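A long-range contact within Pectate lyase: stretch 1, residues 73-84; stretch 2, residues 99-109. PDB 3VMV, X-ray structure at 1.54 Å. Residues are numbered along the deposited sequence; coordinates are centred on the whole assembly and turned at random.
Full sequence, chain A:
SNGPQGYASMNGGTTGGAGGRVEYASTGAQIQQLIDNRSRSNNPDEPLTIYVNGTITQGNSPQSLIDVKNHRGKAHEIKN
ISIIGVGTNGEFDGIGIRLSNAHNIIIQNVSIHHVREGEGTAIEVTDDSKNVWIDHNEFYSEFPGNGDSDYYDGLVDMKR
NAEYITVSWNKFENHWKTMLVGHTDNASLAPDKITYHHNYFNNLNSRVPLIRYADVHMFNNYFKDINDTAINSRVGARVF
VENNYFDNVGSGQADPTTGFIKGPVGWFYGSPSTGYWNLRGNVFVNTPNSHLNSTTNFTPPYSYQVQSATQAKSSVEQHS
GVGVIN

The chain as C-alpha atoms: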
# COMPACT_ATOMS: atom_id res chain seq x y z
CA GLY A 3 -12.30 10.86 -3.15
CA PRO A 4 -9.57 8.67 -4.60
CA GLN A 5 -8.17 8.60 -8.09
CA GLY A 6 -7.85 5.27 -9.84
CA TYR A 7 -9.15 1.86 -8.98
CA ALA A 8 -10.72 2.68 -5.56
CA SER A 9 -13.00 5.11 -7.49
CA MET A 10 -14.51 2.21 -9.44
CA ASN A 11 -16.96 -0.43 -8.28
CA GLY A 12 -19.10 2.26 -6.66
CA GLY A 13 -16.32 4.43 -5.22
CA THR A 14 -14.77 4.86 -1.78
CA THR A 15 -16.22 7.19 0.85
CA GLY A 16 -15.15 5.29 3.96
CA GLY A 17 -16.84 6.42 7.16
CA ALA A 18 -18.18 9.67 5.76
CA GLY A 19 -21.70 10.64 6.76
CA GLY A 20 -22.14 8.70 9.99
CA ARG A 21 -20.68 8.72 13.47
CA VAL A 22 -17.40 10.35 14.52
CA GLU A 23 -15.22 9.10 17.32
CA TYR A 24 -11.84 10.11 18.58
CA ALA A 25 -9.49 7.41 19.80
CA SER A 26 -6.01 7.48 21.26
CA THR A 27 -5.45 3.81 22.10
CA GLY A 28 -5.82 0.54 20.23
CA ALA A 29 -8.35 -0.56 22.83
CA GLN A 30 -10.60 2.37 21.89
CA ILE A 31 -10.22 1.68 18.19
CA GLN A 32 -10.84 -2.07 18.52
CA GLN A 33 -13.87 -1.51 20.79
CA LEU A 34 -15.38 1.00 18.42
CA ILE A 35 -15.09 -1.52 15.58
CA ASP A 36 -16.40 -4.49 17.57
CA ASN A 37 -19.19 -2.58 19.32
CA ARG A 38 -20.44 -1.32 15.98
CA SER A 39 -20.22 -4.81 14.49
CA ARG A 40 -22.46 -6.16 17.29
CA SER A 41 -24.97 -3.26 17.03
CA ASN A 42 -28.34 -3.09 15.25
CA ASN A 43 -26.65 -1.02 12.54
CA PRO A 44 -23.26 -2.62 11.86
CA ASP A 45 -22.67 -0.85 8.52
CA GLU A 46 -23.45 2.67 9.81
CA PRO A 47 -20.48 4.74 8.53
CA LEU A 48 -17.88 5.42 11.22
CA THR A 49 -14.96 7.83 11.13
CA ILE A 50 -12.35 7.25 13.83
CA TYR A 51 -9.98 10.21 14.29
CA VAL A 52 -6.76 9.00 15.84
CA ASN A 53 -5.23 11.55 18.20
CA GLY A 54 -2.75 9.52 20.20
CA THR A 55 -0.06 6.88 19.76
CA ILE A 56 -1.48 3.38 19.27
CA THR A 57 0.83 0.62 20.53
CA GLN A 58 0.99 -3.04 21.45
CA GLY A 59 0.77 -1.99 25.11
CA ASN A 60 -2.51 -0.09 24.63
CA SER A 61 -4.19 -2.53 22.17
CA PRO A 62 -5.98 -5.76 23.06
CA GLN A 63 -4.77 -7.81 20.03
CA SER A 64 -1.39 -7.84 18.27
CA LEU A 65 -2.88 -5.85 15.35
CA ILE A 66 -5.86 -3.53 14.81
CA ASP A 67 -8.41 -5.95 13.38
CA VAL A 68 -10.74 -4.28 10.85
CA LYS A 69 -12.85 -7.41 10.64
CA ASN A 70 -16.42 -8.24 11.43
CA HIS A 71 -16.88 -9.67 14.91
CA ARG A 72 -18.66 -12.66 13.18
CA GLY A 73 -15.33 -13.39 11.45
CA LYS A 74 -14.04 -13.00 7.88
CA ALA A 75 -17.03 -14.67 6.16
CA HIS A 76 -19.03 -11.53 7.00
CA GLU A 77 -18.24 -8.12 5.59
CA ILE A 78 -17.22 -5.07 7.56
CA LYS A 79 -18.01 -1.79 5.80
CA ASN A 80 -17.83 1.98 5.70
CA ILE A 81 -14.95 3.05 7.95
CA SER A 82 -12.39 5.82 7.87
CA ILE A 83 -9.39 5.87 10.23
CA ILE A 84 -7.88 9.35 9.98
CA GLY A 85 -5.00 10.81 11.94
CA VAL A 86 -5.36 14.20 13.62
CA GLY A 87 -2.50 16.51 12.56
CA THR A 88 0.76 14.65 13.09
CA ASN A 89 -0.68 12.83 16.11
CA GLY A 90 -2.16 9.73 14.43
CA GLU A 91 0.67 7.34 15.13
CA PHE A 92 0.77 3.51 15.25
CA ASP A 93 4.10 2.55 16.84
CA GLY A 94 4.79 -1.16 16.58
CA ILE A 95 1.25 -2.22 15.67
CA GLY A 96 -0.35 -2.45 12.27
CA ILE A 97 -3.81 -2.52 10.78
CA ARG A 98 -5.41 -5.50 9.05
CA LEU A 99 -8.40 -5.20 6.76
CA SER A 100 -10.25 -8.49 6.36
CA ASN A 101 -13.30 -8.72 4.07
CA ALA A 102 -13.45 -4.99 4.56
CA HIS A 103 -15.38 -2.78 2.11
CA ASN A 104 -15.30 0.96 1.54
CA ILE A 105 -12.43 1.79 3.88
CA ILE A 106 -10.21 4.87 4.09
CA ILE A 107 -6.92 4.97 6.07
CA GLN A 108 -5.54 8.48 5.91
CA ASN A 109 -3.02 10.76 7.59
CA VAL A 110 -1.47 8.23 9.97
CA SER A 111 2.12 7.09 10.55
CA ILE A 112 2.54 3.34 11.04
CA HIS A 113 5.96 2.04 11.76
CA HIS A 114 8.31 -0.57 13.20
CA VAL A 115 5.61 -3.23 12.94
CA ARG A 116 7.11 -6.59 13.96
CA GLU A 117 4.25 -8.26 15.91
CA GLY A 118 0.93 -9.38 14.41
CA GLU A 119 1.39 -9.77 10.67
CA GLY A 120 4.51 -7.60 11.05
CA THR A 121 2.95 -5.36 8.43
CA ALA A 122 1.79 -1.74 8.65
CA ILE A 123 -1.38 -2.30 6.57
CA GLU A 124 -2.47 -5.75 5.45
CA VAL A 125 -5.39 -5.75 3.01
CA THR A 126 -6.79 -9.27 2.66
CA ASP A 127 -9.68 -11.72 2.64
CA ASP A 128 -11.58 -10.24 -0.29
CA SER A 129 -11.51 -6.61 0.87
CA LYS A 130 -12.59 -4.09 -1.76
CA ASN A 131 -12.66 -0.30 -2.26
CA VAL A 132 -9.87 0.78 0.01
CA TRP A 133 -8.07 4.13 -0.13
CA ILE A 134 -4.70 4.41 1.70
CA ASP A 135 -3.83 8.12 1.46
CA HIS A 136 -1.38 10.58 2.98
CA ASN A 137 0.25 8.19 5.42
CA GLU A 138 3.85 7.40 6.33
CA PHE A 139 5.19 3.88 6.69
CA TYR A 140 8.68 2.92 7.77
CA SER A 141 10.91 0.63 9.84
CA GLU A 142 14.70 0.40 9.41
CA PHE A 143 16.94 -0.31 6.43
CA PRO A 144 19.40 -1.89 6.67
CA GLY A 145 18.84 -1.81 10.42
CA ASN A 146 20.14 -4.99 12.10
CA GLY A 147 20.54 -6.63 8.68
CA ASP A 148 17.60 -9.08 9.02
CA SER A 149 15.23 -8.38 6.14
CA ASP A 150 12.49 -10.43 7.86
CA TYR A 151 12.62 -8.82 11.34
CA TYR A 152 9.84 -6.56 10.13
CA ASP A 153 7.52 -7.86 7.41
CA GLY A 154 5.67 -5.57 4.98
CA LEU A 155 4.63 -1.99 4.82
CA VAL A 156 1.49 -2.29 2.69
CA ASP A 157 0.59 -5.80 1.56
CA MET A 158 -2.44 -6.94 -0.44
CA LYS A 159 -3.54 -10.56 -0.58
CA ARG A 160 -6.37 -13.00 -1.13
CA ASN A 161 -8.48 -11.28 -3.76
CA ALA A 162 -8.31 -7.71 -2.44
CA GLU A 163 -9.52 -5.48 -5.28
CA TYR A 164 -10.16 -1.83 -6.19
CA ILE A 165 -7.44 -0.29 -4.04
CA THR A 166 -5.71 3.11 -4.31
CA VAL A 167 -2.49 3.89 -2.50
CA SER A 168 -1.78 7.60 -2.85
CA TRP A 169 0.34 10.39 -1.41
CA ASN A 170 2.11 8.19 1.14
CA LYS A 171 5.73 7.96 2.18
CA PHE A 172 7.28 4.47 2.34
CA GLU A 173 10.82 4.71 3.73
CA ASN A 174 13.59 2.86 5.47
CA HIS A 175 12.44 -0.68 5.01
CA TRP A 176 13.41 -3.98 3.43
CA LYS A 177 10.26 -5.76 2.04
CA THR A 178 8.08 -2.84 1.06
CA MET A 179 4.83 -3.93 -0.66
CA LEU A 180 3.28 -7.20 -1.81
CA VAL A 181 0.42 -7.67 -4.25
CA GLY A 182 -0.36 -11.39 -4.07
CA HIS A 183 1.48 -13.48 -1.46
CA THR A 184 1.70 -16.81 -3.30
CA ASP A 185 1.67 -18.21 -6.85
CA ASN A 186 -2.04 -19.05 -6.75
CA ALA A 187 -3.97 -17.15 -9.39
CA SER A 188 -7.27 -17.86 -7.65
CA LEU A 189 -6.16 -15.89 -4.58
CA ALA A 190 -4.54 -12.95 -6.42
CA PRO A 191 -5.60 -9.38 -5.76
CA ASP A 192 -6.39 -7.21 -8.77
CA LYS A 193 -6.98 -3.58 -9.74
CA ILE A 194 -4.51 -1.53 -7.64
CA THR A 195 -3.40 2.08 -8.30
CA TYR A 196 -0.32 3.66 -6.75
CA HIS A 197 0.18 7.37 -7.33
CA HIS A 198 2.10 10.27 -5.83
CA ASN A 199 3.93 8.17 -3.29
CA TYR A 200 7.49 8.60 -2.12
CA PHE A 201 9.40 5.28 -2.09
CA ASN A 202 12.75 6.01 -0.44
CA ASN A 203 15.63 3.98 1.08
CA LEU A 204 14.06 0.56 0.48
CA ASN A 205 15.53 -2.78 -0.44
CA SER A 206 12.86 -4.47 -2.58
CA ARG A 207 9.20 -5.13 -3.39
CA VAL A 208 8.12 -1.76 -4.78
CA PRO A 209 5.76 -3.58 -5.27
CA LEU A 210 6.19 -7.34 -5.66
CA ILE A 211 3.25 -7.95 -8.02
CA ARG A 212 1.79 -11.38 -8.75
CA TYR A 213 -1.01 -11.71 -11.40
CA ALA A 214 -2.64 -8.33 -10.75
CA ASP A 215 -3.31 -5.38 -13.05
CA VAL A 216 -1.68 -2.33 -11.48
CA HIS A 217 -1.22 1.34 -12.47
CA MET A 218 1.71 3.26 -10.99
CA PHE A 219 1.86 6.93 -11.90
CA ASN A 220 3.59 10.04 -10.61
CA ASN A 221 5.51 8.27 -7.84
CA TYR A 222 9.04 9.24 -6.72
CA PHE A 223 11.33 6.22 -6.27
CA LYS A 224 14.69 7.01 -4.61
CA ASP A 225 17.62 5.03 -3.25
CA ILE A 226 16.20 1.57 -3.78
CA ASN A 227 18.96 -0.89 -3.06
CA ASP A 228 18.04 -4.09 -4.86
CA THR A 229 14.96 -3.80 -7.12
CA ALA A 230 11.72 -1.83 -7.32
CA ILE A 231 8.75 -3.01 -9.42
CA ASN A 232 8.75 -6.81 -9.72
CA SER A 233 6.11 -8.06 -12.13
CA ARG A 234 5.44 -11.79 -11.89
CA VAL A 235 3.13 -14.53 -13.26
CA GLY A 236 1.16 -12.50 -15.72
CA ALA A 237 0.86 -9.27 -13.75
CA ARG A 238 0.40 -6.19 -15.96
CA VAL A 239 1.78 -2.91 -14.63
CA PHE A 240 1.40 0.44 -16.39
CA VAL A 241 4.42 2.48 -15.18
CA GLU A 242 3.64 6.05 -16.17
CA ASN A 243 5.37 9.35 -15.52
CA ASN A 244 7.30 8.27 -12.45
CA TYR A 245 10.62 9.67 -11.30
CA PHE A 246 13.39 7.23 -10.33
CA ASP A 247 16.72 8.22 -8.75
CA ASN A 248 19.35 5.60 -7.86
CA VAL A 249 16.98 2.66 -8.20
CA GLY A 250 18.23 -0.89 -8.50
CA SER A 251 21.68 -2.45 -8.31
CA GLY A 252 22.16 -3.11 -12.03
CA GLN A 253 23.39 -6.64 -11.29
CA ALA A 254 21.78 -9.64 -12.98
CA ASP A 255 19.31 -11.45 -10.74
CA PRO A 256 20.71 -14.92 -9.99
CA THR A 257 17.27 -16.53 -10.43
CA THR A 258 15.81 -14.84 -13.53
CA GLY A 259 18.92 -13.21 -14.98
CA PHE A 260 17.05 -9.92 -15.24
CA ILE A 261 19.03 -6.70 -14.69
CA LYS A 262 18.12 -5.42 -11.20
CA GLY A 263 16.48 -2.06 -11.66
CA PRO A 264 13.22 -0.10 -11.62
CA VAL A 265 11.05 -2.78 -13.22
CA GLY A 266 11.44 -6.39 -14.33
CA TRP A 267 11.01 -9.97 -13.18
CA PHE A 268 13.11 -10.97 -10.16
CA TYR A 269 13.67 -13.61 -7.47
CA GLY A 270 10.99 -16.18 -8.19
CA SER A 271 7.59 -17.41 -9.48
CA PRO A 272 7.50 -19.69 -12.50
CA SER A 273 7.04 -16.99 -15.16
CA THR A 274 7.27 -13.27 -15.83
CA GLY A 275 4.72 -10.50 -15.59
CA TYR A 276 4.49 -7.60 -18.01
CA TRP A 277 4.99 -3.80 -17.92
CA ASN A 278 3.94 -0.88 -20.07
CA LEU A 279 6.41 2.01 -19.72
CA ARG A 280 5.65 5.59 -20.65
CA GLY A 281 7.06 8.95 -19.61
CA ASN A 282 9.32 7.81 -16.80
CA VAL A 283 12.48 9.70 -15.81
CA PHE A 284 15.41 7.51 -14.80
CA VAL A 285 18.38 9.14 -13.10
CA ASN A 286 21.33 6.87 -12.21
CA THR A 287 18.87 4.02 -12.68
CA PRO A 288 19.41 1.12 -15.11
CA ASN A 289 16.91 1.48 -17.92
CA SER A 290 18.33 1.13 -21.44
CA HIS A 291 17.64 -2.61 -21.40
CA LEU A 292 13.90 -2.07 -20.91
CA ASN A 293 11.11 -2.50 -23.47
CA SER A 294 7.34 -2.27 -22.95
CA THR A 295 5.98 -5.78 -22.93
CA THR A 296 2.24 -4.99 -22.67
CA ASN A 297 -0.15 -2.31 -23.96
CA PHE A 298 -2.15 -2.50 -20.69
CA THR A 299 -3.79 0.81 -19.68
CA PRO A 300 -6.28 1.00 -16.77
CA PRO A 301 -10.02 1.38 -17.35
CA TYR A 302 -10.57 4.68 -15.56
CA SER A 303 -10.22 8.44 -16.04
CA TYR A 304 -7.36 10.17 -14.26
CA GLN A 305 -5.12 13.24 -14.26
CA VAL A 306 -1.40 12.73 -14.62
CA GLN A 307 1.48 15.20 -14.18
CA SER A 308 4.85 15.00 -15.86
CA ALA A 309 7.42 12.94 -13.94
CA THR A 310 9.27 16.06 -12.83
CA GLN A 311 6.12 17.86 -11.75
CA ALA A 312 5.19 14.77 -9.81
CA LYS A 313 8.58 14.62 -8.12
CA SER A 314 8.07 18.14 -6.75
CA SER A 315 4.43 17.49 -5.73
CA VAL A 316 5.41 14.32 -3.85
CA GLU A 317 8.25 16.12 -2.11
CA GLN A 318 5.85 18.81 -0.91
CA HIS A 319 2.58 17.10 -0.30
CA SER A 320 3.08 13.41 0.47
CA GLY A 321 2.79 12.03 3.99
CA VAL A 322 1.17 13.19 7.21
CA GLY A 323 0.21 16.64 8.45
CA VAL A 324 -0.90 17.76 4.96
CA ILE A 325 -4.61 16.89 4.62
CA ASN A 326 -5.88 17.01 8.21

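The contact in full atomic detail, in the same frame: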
# COMPACT_ATOMS: atom_id res chain seq x y z
N GLY A 73 -16.43 -12.80 12.22
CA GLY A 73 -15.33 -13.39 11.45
C GLY A 73 -15.33 -12.99 9.99
O GLY A 73 -16.28 -12.37 9.49
N LYS A 74 -14.27 -13.41 9.27
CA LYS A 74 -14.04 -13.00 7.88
C LYS A 74 -15.07 -13.41 6.81
O LYS A 74 -15.07 -12.85 5.71
CB LYS A 74 -12.63 -13.44 7.43
CG LYS A 74 -12.49 -14.95 7.21
CD LYS A 74 -11.11 -15.28 6.60
CE LYS A 74 -10.78 -16.77 6.77
NZ LYS A 74 -9.49 -17.17 6.13
N ALA A 75 -15.97 -14.35 7.12
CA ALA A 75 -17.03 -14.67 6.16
C ALA A 75 -18.06 -13.55 6.01
O ALA A 75 -18.76 -13.48 4.99
CB ALA A 75 -17.72 -16.01 6.51
N HIS A 76 -18.08 -12.63 6.98
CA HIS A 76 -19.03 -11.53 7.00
C HIS A 76 -18.26 -10.28 6.68
O HIS A 76 -17.10 -10.16 7.07
CB HIS A 76 -19.64 -11.38 8.39
CG HIS A 76 -20.62 -12.45 8.73
ND1 HIS A 76 -20.24 -13.67 9.23
CD2 HIS A 76 -21.97 -12.50 8.62
CE1 HIS A 76 -21.30 -14.42 9.44
NE2 HIS A 76 -22.37 -13.73 9.07
N GLU A 77 -18.89 -9.37 5.96
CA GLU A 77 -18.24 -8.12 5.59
C GLU A 77 -18.22 -7.12 6.74
O GLU A 77 -19.10 -7.13 7.63
CB GLU A 77 -18.90 -7.52 4.35
CG GLU A 77 -18.90 -8.52 3.15
CD GLU A 77 -19.46 -7.95 1.85
OE1 GLU A 77 -20.08 -6.87 1.83
OE2 GLU A 77 -19.26 -8.60 0.81
N ILE A 78 -17.20 -6.27 6.75
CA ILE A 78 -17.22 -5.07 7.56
C ILE A 78 -17.10 -3.89 6.60
O ILE A 78 -16.35 -3.96 5.63
CB ILE A 78 -16.10 -5.07 8.65
CG1 ILE A 78 -16.26 -3.83 9.54
CG2 ILE A 78 -14.68 -5.20 8.01
CD1 ILE A 78 -15.32 -3.91 10.75
N LYS A 79 -17.86 -2.84 6.82
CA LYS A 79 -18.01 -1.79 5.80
C LYS A 79 -17.96 -0.38 6.34
O LYS A 79 -18.30 -0.14 7.47
CB LYS A 79 -19.34 -1.93 5.07
CG LYS A 79 -19.55 -3.34 4.50
CD LYS A 79 -20.60 -3.34 3.40
CE LYS A 79 -21.96 -3.54 3.97
NZ LYS A 79 -22.06 -4.90 4.57
N ASN A 80 -17.57 0.56 5.48
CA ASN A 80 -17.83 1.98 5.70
C ASN A 80 -17.10 2.56 6.93
O ASN A 80 -17.73 3.06 7.88
CB ASN A 80 -19.34 2.26 5.80
CG ASN A 80 -20.13 1.66 4.64
OD1 ASN A 80 -19.65 1.54 3.52
ND2 ASN A 80 -21.38 1.27 4.94
N ILE A 81 -15.77 2.51 6.87
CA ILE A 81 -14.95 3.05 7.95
C ILE A 81 -13.89 3.97 7.40
O ILE A 81 -13.29 3.65 6.36
CB ILE A 81 -14.25 1.89 8.65
CG1 ILE A 81 -15.28 1.04 9.37
CG2 ILE A 81 -13.19 2.42 9.63
CD1 ILE A 81 -14.67 -0.18 10.05
N SER A 82 -13.63 5.08 8.07
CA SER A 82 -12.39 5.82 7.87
C SER A 82 -11.62 5.88 9.18
O SER A 82 -12.23 6.08 10.24
CB SER A 82 -12.67 7.26 7.45
OG SER A 82 -13.35 7.34 6.22
N ILE A 83 -10.31 5.64 9.11
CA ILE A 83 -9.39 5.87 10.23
C ILE A 83 -8.48 6.99 9.76
O ILE A 83 -7.76 6.83 8.77
CB ILE A 83 -8.58 4.58 10.50
CG1 ILE A 83 -9.56 3.51 10.99
CG2 ILE A 83 -7.43 4.84 11.48
CD1 ILE A 83 -8.95 2.12 11.15
N ILE A 84 -8.57 8.14 10.44
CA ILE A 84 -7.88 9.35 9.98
C ILE A 84 -7.09 9.94 11.13
O ILE A 84 -7.65 10.22 12.20
CB ILE A 84 -8.89 10.35 9.46
CG1 ILE A 84 -9.82 9.69 8.45
CG2 ILE A 84 -8.18 11.60 8.92
CD1 ILE A 84 -10.93 10.66 7.93
N LEU A 99 -7.04 -5.26 7.30
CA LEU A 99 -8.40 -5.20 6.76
C LEU A 99 -8.79 -6.56 6.24
O LEU A 99 -8.12 -7.08 5.33
CB LEU A 99 -8.48 -4.16 5.63
CG LEU A 99 -7.99 -2.72 5.89
CD1 LEU A 99 -8.35 -1.85 4.64
CD2 LEU A 99 -8.47 -2.09 7.15
N SER A 100 -9.86 -7.14 6.76
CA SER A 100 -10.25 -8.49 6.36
C SER A 100 -11.73 -8.48 5.94
O SER A 100 -12.60 -8.11 6.73
CB SER A 100 -10.02 -9.45 7.54
OG SER A 100 -10.65 -10.69 7.31
N ASN A 101 -11.97 -8.84 4.69
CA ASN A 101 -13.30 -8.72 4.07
C ASN A 101 -13.94 -7.37 4.41
O ASN A 101 -15.09 -7.26 4.83
CB ASN A 101 -14.21 -9.89 4.45
CG ASN A 101 -15.32 -10.12 3.42
OD1 ASN A 101 -15.35 -9.52 2.35
ND2 ASN A 101 -16.27 -11.03 3.77
N ALA A 102 -13.12 -6.35 4.21
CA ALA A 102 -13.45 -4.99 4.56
C ALA A 102 -13.76 -4.19 3.30
O ALA A 102 -13.03 -4.31 2.32
CB ALA A 102 -12.27 -4.38 5.33
N HIS A 103 -14.86 -3.44 3.32
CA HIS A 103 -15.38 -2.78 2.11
C HIS A 103 -15.64 -1.32 2.36
O HIS A 103 -16.27 -0.98 3.33
CB HIS A 103 -16.65 -3.48 1.67
CG HIS A 103 -16.40 -4.88 1.25
ND1 HIS A 103 -16.17 -5.90 2.15
CD2 HIS A 103 -16.24 -5.42 0.02
CE1 HIS A 103 -15.92 -7.02 1.49
NE2 HIS A 103 -15.96 -6.76 0.20
N ASN A 104 -15.13 -0.49 1.46
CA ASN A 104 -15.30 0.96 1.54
C ASN A 104 -14.61 1.51 2.79
O ASN A 104 -15.26 1.96 3.76
CB ASN A 104 -16.81 1.36 1.50
CG ASN A 104 -16.98 2.86 1.40
OD1 ASN A 104 -16.15 3.54 0.80
ND2 ASN A 104 -18.03 3.40 2.01
N ILE A 105 -13.28 1.46 2.75
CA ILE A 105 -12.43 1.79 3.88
C ILE A 105 -11.41 2.84 3.46
O ILE A 105 -10.77 2.71 2.41
CB ILE A 105 -11.65 0.56 4.35
CG1 ILE A 105 -12.56 -0.68 4.45
CG2 ILE A 105 -10.92 0.86 5.65
CD1 ILE A 105 -13.62 -0.63 5.58
N ILE A 106 -11.25 3.88 4.27
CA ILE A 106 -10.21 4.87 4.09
C ILE A 106 -9.25 4.85 5.29
O ILE A 106 -9.70 4.90 6.43
CB ILE A 106 -10.82 6.27 3.95
CG1 ILE A 106 -11.72 6.29 2.72
CG2 ILE A 106 -9.71 7.35 3.88
CD1 ILE A 106 -12.37 7.66 2.47
N ILE A 107 -7.95 4.74 5.04
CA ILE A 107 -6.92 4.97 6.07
C ILE A 107 -6.09 6.15 5.60
O ILE A 107 -5.49 6.11 4.50
CB ILE A 107 -6.05 3.74 6.23
CG1 ILE A 107 -6.92 2.52 6.56
CG2 ILE A 107 -4.94 3.96 7.30
CD1 ILE A 107 -6.21 1.23 6.59
N GLN A 108 -6.09 7.22 6.39
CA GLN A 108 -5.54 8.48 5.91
C GLN A 108 -4.83 9.21 7.02
O GLN A 108 -5.29 9.27 8.19
CB GLN A 108 -6.71 9.30 5.40
CG GLN A 108 -6.31 10.61 4.75
CD GLN A 108 -7.49 11.28 4.08
OE1 GLN A 108 -7.48 11.60 2.87
NE2 GLN A 108 -8.51 11.52 4.86
N ASN A 109 -3.73 9.88 6.66
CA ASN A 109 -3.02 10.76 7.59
C ASN A 109 -2.54 10.11 8.89
O ASN A 109 -2.60 10.74 9.96
CB ASN A 109 -3.85 12.01 7.93
CG ASN A 109 -3.01 13.14 8.49
OD1 ASN A 109 -1.91 13.43 7.99
ND2 ASN A 109 -3.53 13.77 9.56
O HOH W 1 -18.43 -12.14 2.29
O HOH W 2 -14.79 -9.04 8.18
O HOH W 3 -17.01 -9.98 0.20

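The most unusual feature is a paired corner inside an otherwise regular parallel ladder: Asn80 and Asn104 are paired in register, with a CA-CA distance of 5.0 Å, both with positive phi (65° and 64°), and the CA traces of the two stretches both turn sharply there. Their side chains meet as well, Asn104 ND2 donating to Asn80 OD1 at 2.9 Å with a nearly straight N-H...O angle of 169°.

The backbone ladder continues through this corner. Before it, Ile78 N donates to Asn101 O (3.0 Å), His103 N to Ile78 O (2.8 Å) and Asn80 N to His103 O (2.9 Å). Beyond it, Ile81 N reaches Asn104 O at 3.2 Å, Ile106 N bonds Ile81 O at 2.9 Å, Ile83 N bonds Ile106 O at 2.8 Å and Gln108 N bonds Ile83 O at 2.9 Å. The strands containing Ser82 and Ile106 run nearly parallel, 2° apart, and Ile81 pairs with Ile105, their side chains on the same face, with CB of Ile81 4.0 Å from CD1 of Ile105.

At the turn end, the Asn101 side chain adds to the backbone bond its O accepts from Ile78 N. Its ND2 donates to Lys74 O at 2.9 Å, and one water, accepting from Asn101 ND2 (2.8 Å) and donating to Ala75 O (3.0 Å), extends the link. Nearby, Glu77 CD lies over one face of the His103 ring, 3.7 Å from CE1 of His103.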